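Local coordinates for beta-ketoacyl synthase (Burkholderia phymatum, PDB 4EWG), which probably catalyses the condensation of acyl chains with malonyl-acyl carrier protein in fatty acid synthesis, as a thiolase-fold beta-ketoacyl synthase, at residues 25-28 / 29-33; 118-121 / 122-126; 205-209 / 210-214. All coordinates share one frame; numbering follows the deposited sequence.

Contact 1: residues 25-28 / 29-33; sequences EIEA and ALKAG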
ATOM      1  N   GLU A  25       9.471  21.656 -22.086  1.00 30.55           N
ATOM      2  CA  GLU A  25      10.709  21.832 -21.329  1.00 31.34           C
ATOM      3  C   GLU A  25      11.468  20.488 -21.206  1.00 30.14           C
ATOM      4  O   GLU A  25      12.699  20.408 -21.418  1.00 30.01           O
ATOM      5  CB  GLU A  25      10.187  22.337 -19.983  1.00 33.09           C
ATOM      6  CG  GLU A  25      11.016  23.054 -18.945  1.00 34.59           C
ATOM      7  CD  GLU A  25      10.053  23.714 -17.904  1.00 35.75           C
ATOM      8  OE1 GLU A  25       9.306  22.996 -17.116  1.00 35.36           O
ATOM      9  OE2 GLU A  25       9.983  24.960 -17.931  1.00 37.20           O
ATOM     10  N   ILE A  26      10.732  19.426 -20.893  1.00 29.01           N
ATOM     11  CA  ILE A  26      11.324  18.097 -20.737  1.00 28.53           C
ATOM     12  C   ILE A  26      11.839  17.559 -22.075  1.00 28.95           C
ATOM     13  O   ILE A  26      12.954  17.039 -22.158  1.00 29.19           O
ATOM     14  CB  ILE A  26      10.312  17.114 -20.117  1.00 28.00           C
ATOM     15  CG1 ILE A  26       9.996  17.534 -18.664  1.00 27.79           C
ATOM     16  CG2 ILE A  26      10.857  15.685 -20.144  1.00 27.09           C
ATOM     17  CD1 ILE A  26       8.667  17.033 -18.100  1.00 27.09           C
ATOM     18  N   GLU A  27      11.035  17.696 -23.127  1.00 29.83           N
ATOM     19  CA  GLU A  27      11.464  17.314 -24.487  1.00 30.61           C
ATOM     20  C   GLU A  27      12.792  17.982 -24.866  1.00 30.67           C
ATOM     21  O   GLU A  27      13.700  17.319 -25.361  1.00 31.68           O
ATOM     22  CB  GLU A  27      10.395  17.652 -25.545  1.00 31.78           C
ATOM     23  CG  GLU A  27      10.612  16.961 -26.902  1.00 32.11           C
ATOM     24  CD  GLU A  27       9.579  17.334 -27.937  1.00 32.66           C
ATOM     25  OE1 GLU A  27       8.377  17.295 -27.640  1.00 31.69           O
ATOM     26  OE2 GLU A  27       9.985  17.650 -29.074  1.00 35.60           O
ATOM     27  N   ALA A  28      12.903  19.277 -24.608  1.00 30.55           N
ATOM     28  CA  ALA A  28      14.128  20.015 -24.933  1.00 31.14           C
ATOM     29  C   ALA A  28      15.322  19.419 -24.173  1.00 30.79           C
ATOM     30  O   ALA A  28      16.389  19.223 -24.738  1.00 31.77           O
ATOM     31  CB  ALA A  28      13.953  21.509 -24.628  1.00 30.98           C
ATOM     32  N   ALA A  29      15.113  19.059 -22.905  1.00 29.65           N
ATOM     33  CA  ALA A  29      16.168  18.436 -22.115  1.00 29.41           C
ATOM     34  C   ALA A  29      16.541  17.056 -22.668  1.00 29.48           C
ATOM     35  O   ALA A  29      17.704  16.774 -22.893  1.00 29.50           O
ATOM     36  CB  ALA A  29      15.763  18.329 -20.660  1.00 28.34           C
ATOM     37  N   LEU A  30      15.552  16.209 -22.889  1.00 29.38           N
ATOM     38  CA  LEU A  30      15.808  14.920 -23.487  1.00 29.61           C
ATOM     39  C   LEU A  30      16.639  15.129 -24.750  1.00 31.99           C
ATOM     40  O   LEU A  30      17.728  14.546 -24.901  1.00 32.85           O
ATOM     41  CB  LEU A  30      14.513  14.197 -23.810  1.00 28.74           C
ATOM     42  CG  LEU A  30      13.666  13.686 -22.638  1.00 27.56           C
ATOM     43  CD1 LEU A  30      12.346  13.119 -23.157  1.00 26.96           C
ATOM     44  CD2 LEU A  30      14.413  12.646 -21.815  1.00 26.43           C
ATOM     45  N   LYS A  31      16.169  16.009 -25.625  1.00 33.53           N
ATOM     46  CA  LYS A  31      16.878  16.273 -26.881  1.00 35.07           C
ATOM     47  C   LYS A  31      18.303  16.730 -26.681  1.00 35.52           C
ATOM     48  O   LYS A  31      19.167  16.359 -27.446  1.00 36.19           O
ATOM     49  CB  LYS A  31      16.149  17.327 -27.726  1.00 36.64           C
ATOM     50  CG  LYS A  31      15.041  16.715 -28.539  1.00 37.47           C
ATOM     51  CD  LYS A  31      14.481  17.629 -29.602  1.00 39.44           C
ATOM     52  CE  LYS A  31      13.460  16.844 -30.414  1.00 40.26           C
ATOM     53  NZ  LYS A  31      12.396  17.728 -30.935  1.00 42.58           N
ATOM     54  N   ALA A  32      18.534  17.567 -25.678  1.00 35.76           N
ATOM     55  CA  ALA A  32      19.855  18.127 -25.444  1.00 36.99           C
ATOM     56  C   ALA A  32      20.849  17.082 -24.903  1.00 37.12           C
ATOM     57  O   ALA A  32      22.045  17.360 -24.809  1.00 39.51           O
ATOM     58  CB  ALA A  32      19.770  19.344 -24.521  1.00 36.38           C
ATOM     59  N   GLY A  33      20.370  15.886 -24.560  1.00 35.83           N
ATOM     60  CA  GLY A  33      21.262  14.738 -24.263  1.00 34.44           C
ATOM     61  C   GLY A  33      22.184  14.790 -23.041  1.00 33.77           C
ATOM     62  O   GLY A  33      23.141  14.034 -22.975  1.00 34.11           O
TER
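Glu27 and Lys31 form an i to i+4 salt bridge on helix 23-32, the helix that follows the first strand of the thiolase-like fold. OE2 of Glu27 lies 3.0 Å from NZ of Lys31. The two side chains run side by side and point the same way. Both are extended beyond CG, so their charged ends meet well out from the backbone. With CG of Glu27 anti to its N (chi1 -165°) and CG of Lys31 beside its N (chi1 -83°), the two chains come to run alongside each other. The ammonium group reaches OE2 on the anti lone pair, away from OE1. OE1 itself accepts a hydrogen bond from NE1 of Trp23, one turn earlier. The carboxylate is thus held through both oxygens, which should limit its rotation. The ammonium end of Lys31 also makes a cation-pi contact with Trp360.

The backbone beneath is regular. N of Leu30 donates to O of Ile26 at 2.8 Å, and N of Lys31 donates to O of Glu27 at 2.8 Å. Both bonds are nearly straight. On another side of the helix, Ile26 and Leu30 form a loose apolar pair, with CG2 of Ile26 4.2 Å from CD1 of Leu30. Both side chains are buried. They pack on Leu19, and Ile26 also meets Trp350 and Trp351 of helix 344-358. Gly33 is the first residue to leave helical angles, with positive phi (66°). In the last turn N of Ala32 donates to O of Ala28 at 2.9 Å, and N of Gly33 bonds O of Leu30 at 3.0 Å.

Contact 2: residues 118-121 / 122-126; sequences PIRA and FGTML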
ATOM      1  N   PRO A 118      10.031  13.136  10.165  1.00 18.49           N
ATOM      2  CA  PRO A 118       9.456  12.254  11.178  1.00 17.97           C
ATOM      3  C   PRO A 118      10.196  10.925  11.324  1.00 17.76           C
ATOM      4  O   PRO A 118      10.239  10.377  12.439  1.00 17.67           O
ATOM      5  CB  PRO A 118       8.028  12.032  10.684  1.00 17.37           C
ATOM      6  CG  PRO A 118       8.130  12.226   9.204  1.00 17.44           C
ATOM      7  CD  PRO A 118       9.101  13.349   9.039  1.00 17.77           C
ATOM      8  N   ILE A 119      10.806  10.422  10.240  1.00 17.40           N
ATOM      9  CA  ILE A 119      11.697   9.283  10.369  1.00 17.22           C
ATOM     10  C   ILE A 119      12.811   9.611  11.368  1.00 18.19           C
ATOM     11  O   ILE A 119      13.079   8.827  12.266  1.00 19.06           O
ATOM     12  CB  ILE A 119      12.288   8.817   9.023  1.00 17.00           C
ATOM     13  CG1 ILE A 119      11.209   8.245   8.124  1.00 16.20           C
ATOM     14  CG2 ILE A 119      13.308   7.691   9.241  1.00 16.75           C
ATOM     15  CD1 ILE A 119      11.622   8.164   6.662  1.00 16.26           C
ATOM     16  N   ARG A 120      13.434  10.770  11.227  1.00 18.99           N
ATOM     17  CA  ARG A 120      14.428  11.250  12.198  1.00 20.53           C
ATOM     18  C   ARG A 120      13.850  11.330  13.614  1.00 19.91           C
ATOM     19  O   ARG A 120      14.488  10.910  14.584  1.00 19.68           O
ATOM     20  CB  ARG A 120      14.991  12.631  11.786  1.00 22.00           C
ATOM     21  CG  ARG A 120      16.180  13.112  12.647  1.00 24.53           C
ATOM     22  CD  ARG A 120      16.640  14.564  12.418  1.00 26.41           C
ATOM     23  NE  ARG A 120      15.478  15.351  12.096  1.00 28.31           N
ATOM     24  CZ  ARG A 120      14.597  15.813  12.986  1.00 30.17           C
ATOM     25  NH1 ARG A 120      14.790  15.640  14.302  1.00 30.76           N
ATOM     26  NH2 ARG A 120      13.502  16.460  12.541  1.00 31.61           N
ATOM     27  N   ALA A 121      12.647  11.891  13.723  1.00 18.81           N
ATOM     28  CA  ALA A 121      12.032  12.143  15.030  1.00 18.50           C
ATOM     29  C   ALA A 121      11.689  10.830  15.721  1.00 17.71           C
ATOM     30  O   ALA A 121      12.041  10.612  16.865  1.00 18.03           O
ATOM     31  CB  ALA A 121      10.785  13.013  14.880  1.00 17.51           C
ATOM     32  N   PHE A 122      10.995   9.950  15.024  1.00 17.04           N
ATOM     33  CA  PHE A 122      10.619   8.657  15.627  1.00 16.79           C
ATOM     34  C   PHE A 122      11.840   7.739  15.867  1.00 16.97           C
ATOM     35  O   PHE A 122      11.918   7.047  16.902  1.00 17.47           O
ATOM     36  CB  PHE A 122       9.577   7.939  14.772  1.00 16.25           C
ATOM     37  CG  PHE A 122       8.174   8.491  14.910  1.00 16.20           C
ATOM     38  CD1 PHE A 122       7.547   8.551  16.146  1.00 16.80           C
ATOM     39  CD2 PHE A 122       7.464   8.897  13.797  1.00 16.27           C
ATOM     40  CE1 PHE A 122       6.225   9.022  16.256  1.00 16.94           C
ATOM     41  CE2 PHE A 122       6.164   9.388  13.896  1.00 16.15           C
ATOM     42  CZ  PHE A 122       5.537   9.440  15.128  1.00 16.33           C
ATOM     43  N   GLY A 123      12.780   7.741  14.925  1.00 16.62           N
ATOM     44  CA  GLY A 123      13.997   6.943  15.052  1.00 17.17           C
ATOM     45  C   GLY A 123      14.793   7.354  16.265  1.00 17.97           C
ATOM     46  O   GLY A 123      15.302   6.515  16.989  1.00 18.66           O
ATOM     47  N   THR A 124      14.878   8.655  16.501  1.00 18.28           N
ATOM     48  CA  THR A 124      15.566   9.159  17.654  1.00 19.31           C
ATOM     49  C   THR A 124      14.800   8.839  18.963  1.00 19.41           C
ATOM     50  O   THR A 124      15.412   8.613  20.015  1.00 20.51           O
ATOM     51  CB  THR A 124      15.836  10.658  17.487  1.00 19.84           C
ATOM     52  OG1 THR A 124      16.711  10.835  16.368  1.00 20.33           O
ATOM     53  CG2 THR A 124      16.498  11.237  18.716  1.00 20.29           C
ATOM     54  N   MET A 125      13.476   8.848  18.908  1.00 18.68           N
ATOM     55  CA  MET A 125      12.683   8.446  20.051  1.00 18.83           C
ATOM     56  C   MET A 125      13.099   7.025  20.457  1.00 19.12           C
ATOM     57  O   MET A 125      13.283   6.753  21.626  1.00 20.09           O
ATOM     58  CB  MET A 125      11.173   8.571  19.729  1.00 18.19           C
ATOM     59  CG  MET A 125      10.220   8.051  20.810  1.00 17.97           C
ATOM     60  SD  MET A 125       8.492   8.142  20.341  1.00 17.32           S
ATOM     61  CE  MET A 125       7.742   7.207  21.649  1.00 17.17           C
ATOM     62  N   LEU A 126      13.255   6.133  19.481  1.00 18.72           N
ATOM     63  CA  LEU A 126      13.745   4.803  19.763  1.00 19.16           C
ATOM     64  C   LEU A 126      15.187   4.851  20.270  1.00 20.85           C
ATOM     65  O   LEU A 126      15.511   4.212  21.252  1.00 21.88           O
ATOM     66  CB  LEU A 126      13.626   3.899  18.533  1.00 17.84           C
ATOM     67  CG  LEU A 126      12.166   3.584  18.160  1.00 16.59           C
ATOM     68  CD1 LEU A 126      12.014   3.127  16.717  1.00 15.52           C
ATOM     69  CD2 LEU A 126      11.586   2.588  19.127  1.00 16.05           C
TER
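Thr124 turns its hydroxyl back onto the carbonyl of Arg120, one turn earlier in helix 116-128. OG1 of Thr124 donates to O of Arg120 at 2.9 Å. The backbone N of Thr124 donates to the same O of Arg120 at 3.0 Å. Two bonds thus grip the oxygen, and the donors come from opposite faces of its carbonyl plane. OG1 sits beside its own backbone N (chi1 -64°), which brings it over the preceding turn and satisfies the hydroxyl within the helix.

The other backbone bonds are of the ordinary i to i+4 kind. N of Phe122 meets O of Pro118 at 2.7 Å, and N of Gly123 meets O of Ile119 at 2.9 Å. The Phe122 side chain lies close to the Pro118 carbonyl, with CD2 of Phe122 3.4 Å from O of Pro118. The proline ring is only grazed: its CB is 4.5 Å from CD2 of Phe122.

Further out, the guanidinium group of Arg120 is held by a salt bridge from NH1 to OD2 of Asp133. Ala121 and Phe122 touch Val134, and Pro118 and Phe122 pack on Ser138 and Met142 of helix 138-142. The helix also lies at the dimer interface: Phe122 and Leu126 meet Pro201 of the second subunit, at the start of helix 200-207 there.

Contact 3: residues 205-209 / 210-214; sequences VFDTL and YATST. With IMD (imidazole), chain C.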
ATOM      1  N   VAL A 205      19.641   2.397   0.834  1.00 18.71           N
ATOM      2  CA  VAL A 205      18.864   1.188   0.431  1.00 18.45           C
ATOM      3  C   VAL A 205      19.611   0.411  -0.678  1.00 18.64           C
ATOM      4  O   VAL A 205      19.831  -0.784  -0.592  1.00 18.72           O
ATOM      5  CB  VAL A 205      17.454   1.575  -0.083  1.00 17.41           C
ATOM      6  CG1 VAL A 205      16.746   0.413  -0.733  1.00 16.96           C
ATOM      7  CG2 VAL A 205      16.607   2.156   1.036  1.00 17.60           C
ATOM      8  N   PHE A 206      20.006   1.128  -1.702  1.00 19.06           N
ATOM      9  CA  PHE A 206      20.721   0.548  -2.819  1.00 19.44           C
ATOM     10  C   PHE A 206      22.249   0.528  -2.631  1.00 19.83           C
ATOM     11  O   PHE A 206      22.921  -0.387  -3.114  1.00 19.81           O
ATOM     12  CB  PHE A 206      20.333   1.298  -4.076  1.00 19.29           C
ATOM     13  CG  PHE A 206      18.870   1.255  -4.337  1.00 19.36           C
ATOM     14  CD1 PHE A 206      18.290   0.128  -4.927  1.00 19.17           C
ATOM     15  CD2 PHE A 206      18.035   2.305  -3.939  1.00 19.52           C
ATOM     16  CE1 PHE A 206      16.916   0.076  -5.153  1.00 19.15           C
ATOM     17  CE2 PHE A 206      16.637   2.248  -4.148  1.00 18.99           C
ATOM     18  CZ  PHE A 206      16.086   1.131  -4.768  1.00 18.89           C
ATOM     19  N   ASP A 207      22.795   1.535  -1.966  1.00 19.63           N
ATOM     20  CA  ASP A 207      24.242   1.588  -1.717  1.00 20.31           C
ATOM     21  C   ASP A 207      24.717   0.389  -0.880  1.00 20.28           C
ATOM     22  O   ASP A 207      25.761  -0.179  -1.164  1.00 20.36           O
ATOM     23  CB  ASP A 207      24.651   2.910  -1.052  1.00 20.64           C
ATOM     24  CG  ASP A 207      26.134   3.222  -1.227  1.00 21.71           C
ATOM     25  OD1 ASP A 207      26.563   3.499  -2.372  1.00 22.83           O
ATOM     26  OD2 ASP A 207      26.874   3.216  -0.238  1.00 22.16           O
ATOM     27  N   THR A 208      23.926  -0.014   0.112  1.00 19.60           N
ATOM     28  CA  THR A 208      24.259  -1.175   0.927  1.00 19.54           C
ATOM     29  C   THR A 208      24.165  -2.484   0.156  1.00 19.54           C
ATOM     30  O   THR A 208      24.662  -3.485   0.620  1.00 20.29           O
ATOM     31  CB  THR A 208      23.355  -1.295   2.163  1.00 19.41           C
ATOM     32  OG1 THR A 208      21.985  -1.407   1.739  1.00 18.23           O
ATOM     33  CG2 THR A 208      23.519  -0.057   3.082  1.00 19.42           C
ATOM     34  N   LEU A 209      23.495  -2.482  -0.991  1.00 18.93           N
ATOM     35  CA  LEU A 209      23.456  -3.642  -1.875  1.00 18.69           C
ATOM     36  C   LEU A 209      24.564  -3.596  -2.907  1.00 19.16           C
ATOM     37  O   LEU A 209      24.624  -4.452  -3.763  1.00 19.55           O
ATOM     38  CB  LEU A 209      22.077  -3.732  -2.601  1.00 17.96           C
ATOM     39  CG  LEU A 209      20.838  -4.045  -1.731  1.00 17.73           C
ATOM     40  CD1 LEU A 209      19.521  -3.839  -2.504  1.00 17.14           C
ATOM     41  CD2 LEU A 209      20.902  -5.455  -1.145  1.00 17.60           C
ATOM     42  N   TYR A 210      25.431  -2.583  -2.849  1.00 19.52           N
ATOM     43  CA  TYR A 210      26.408  -2.317  -3.921  1.00 20.03           C
ATOM     44  C   TYR A 210      25.759  -2.167  -5.302  1.00 19.78           C
ATOM     45  O   TYR A 210      26.339  -2.563  -6.288  1.00 20.21           O
ATOM     46  CB  TYR A 210      27.489  -3.402  -3.984  1.00 20.48           C
ATOM     47  CG  TYR A 210      28.153  -3.601  -2.663  1.00 20.69           C
ATOM     48  CD1 TYR A 210      27.568  -4.427  -1.707  1.00 20.13           C
ATOM     49  CD2 TYR A 210      29.367  -2.944  -2.344  1.00 21.14           C
ATOM     50  CE1 TYR A 210      28.136  -4.595  -0.470  1.00 20.48           C
ATOM     51  CE2 TYR A 210      29.968  -3.131  -1.107  1.00 21.30           C
ATOM     52  CZ  TYR A 210      29.332  -3.962  -0.166  1.00 21.19           C
ATOM     53  OH  TYR A 210      29.846  -4.164   1.083  1.00 21.37           O
ATOM     54  N   ALA A 211      24.553  -1.610  -5.357  1.00 19.16           N
ATOM     55  CA  ALA A 211      23.822  -1.454  -6.622  1.00 18.78           C
ATOM     56  C   ALA A 211      23.971  -0.046  -7.160  1.00 18.86           C
ATOM     57  O   ALA A 211      23.602   0.225  -8.317  1.00 18.23           O
ATOM     58  CB  ALA A 211      22.344  -1.780  -6.423  1.00 18.15           C
ATOM     59  N   THR A 212      24.552   0.846  -6.355  1.00 19.21           N
ATOM     60  CA  THR A 212      24.746   2.220  -6.786  1.00 19.75           C
ATOM     61  C   THR A 212      26.039   2.378  -7.601  1.00 20.60           C
ATOM     62  O   THR A 212      27.059   1.787  -7.278  1.00 21.66           O
ATOM     63  CB  THR A 212      24.842   3.169  -5.589  1.00 20.24           C
ATOM     64  OG1 THR A 212      25.759   2.634  -4.635  1.00 20.83           O
ATOM     65  CG2 THR A 212      23.504   3.373  -4.941  1.00 19.40           C
ATOM     66  N   SER A 213      25.990   3.209  -8.631  1.00 20.73           N
ATOM     67  CA  SER A 213      27.193   3.683  -9.319  1.00 21.41           C
ATOM     68  C   SER A 213      28.081   4.503  -8.375  1.00 22.27           C
ATOM     69  O   SER A 213      27.563   5.312  -7.589  1.00 22.44           O
ATOM     70  CB  SER A 213      26.802   4.567 -10.494  1.00 21.21           C
ATOM     71  OG  SER A 213      27.952   5.095 -11.152  1.00 21.89           O
ATOM     72  N   THR A 214      29.400   4.307  -8.468  1.00 22.47           N
ATOM     73  CA  THR A 214      30.346   5.024  -7.665  1.00 22.91           C
ATOM     74  C   THR A 214      31.331   5.840  -8.533  1.00 24.56           C
ATOM     75  O   THR A 214      32.413   6.207  -8.069  1.00 24.73           O
ATOM     76  CB  THR A 214      31.136   4.065  -6.769  1.00 22.72           C
ATOM     77  OG1 THR A 214      31.758   3.117  -7.591  1.00 22.99           O
ATOM     78  CG2 THR A 214      30.226   3.333  -5.773  1.00 21.85           C
TER
HETATM   79  N1  IMD C 501      29.582  -0.183  -4.982  1.00 24.14           N
HETATM   80  C2  IMD C 501      28.351   0.275  -5.348  1.00 22.62           C
HETATM   81  N3  IMD C 501      27.743   0.789  -4.260  1.00 23.64           N
HETATM   82  C4  IMD C 501      28.600   0.663  -3.190  1.00 24.37           C
HETATM   83  C5  IMD C 501      29.771   0.055  -3.653  1.00 23.65           C
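The chain leaves helix 200-207 through a Schellman motif, in which Tyr210 takes positive phi. N of Ala211 donates to O of Phe206 at 3.0 Å. N of Tyr210 donates to O of Asp207 at 3.0 Å and closes a type I beta turn over residues 207-210. This second bond comes from above the carbonyl plane of Asp207, 65° out of it. The turn folds the outgoing chain back beside the helix.

The main side-chain tie is between Thr212 and Asp207. OG1 of Thr212 donates to OD1 of Asp207 at 2.6 Å. The side chains cross at about a right angle. The hydroxyl meets the carboxylate on its anti side, 24° out of plane. At chi1 48°, OG1 of Thr212 lies between its backbone N and its carbonyl carbon. CG2 of Thr212 is then anti to the carbonyl carbon and lies 3.9 Å from CB of Phe206. An imidazole, probably from the crystallisation liquor, donates from N3 to OG1 of Thr212 at 2.7 Å. Its C5 lies 3.3 Å from CD2 of Tyr210. Apolar contacts here are light: CB of Ala211 is 4.3 Å from CB of Leu209.

The carboxylate of Asp207 also bonds the backbone N of Thr51 (through OD1) and of His50 (through OD2), so it joins the helix end to the outgoing loop and to the 50-51 chain. The loop leads on toward strand 238-246, and Ala211 and Ser213 make backbone bonds with Leu233. On the helix side, Val205 packs on Tyr139, and Thr208 and Leu209 on Ser136, of the second subunit, in and just before its helix 138-142.

The three contacts are local and follow one another along the chain without touching. Contacts 1 and 2 lie within single helices, while contact 3 covers a helix end and the loop after it. Contact 2 is the most buried, although it is farthest from the chain centre; helix 138-142, nearby loops and the second subunit all pack on it. Contact 3 also touches that subunit but is only partly buried. Contact 1 touches no other chain and packs on helix 344-358. Their polar chemistry differs accordingly. A charged pair lies along the partly exposed side of contact 1, a hydroxyl bonds a backbone carbonyl in contact 2, and a hydroxyl-carboxylate bond ties the returning chain in contact 3.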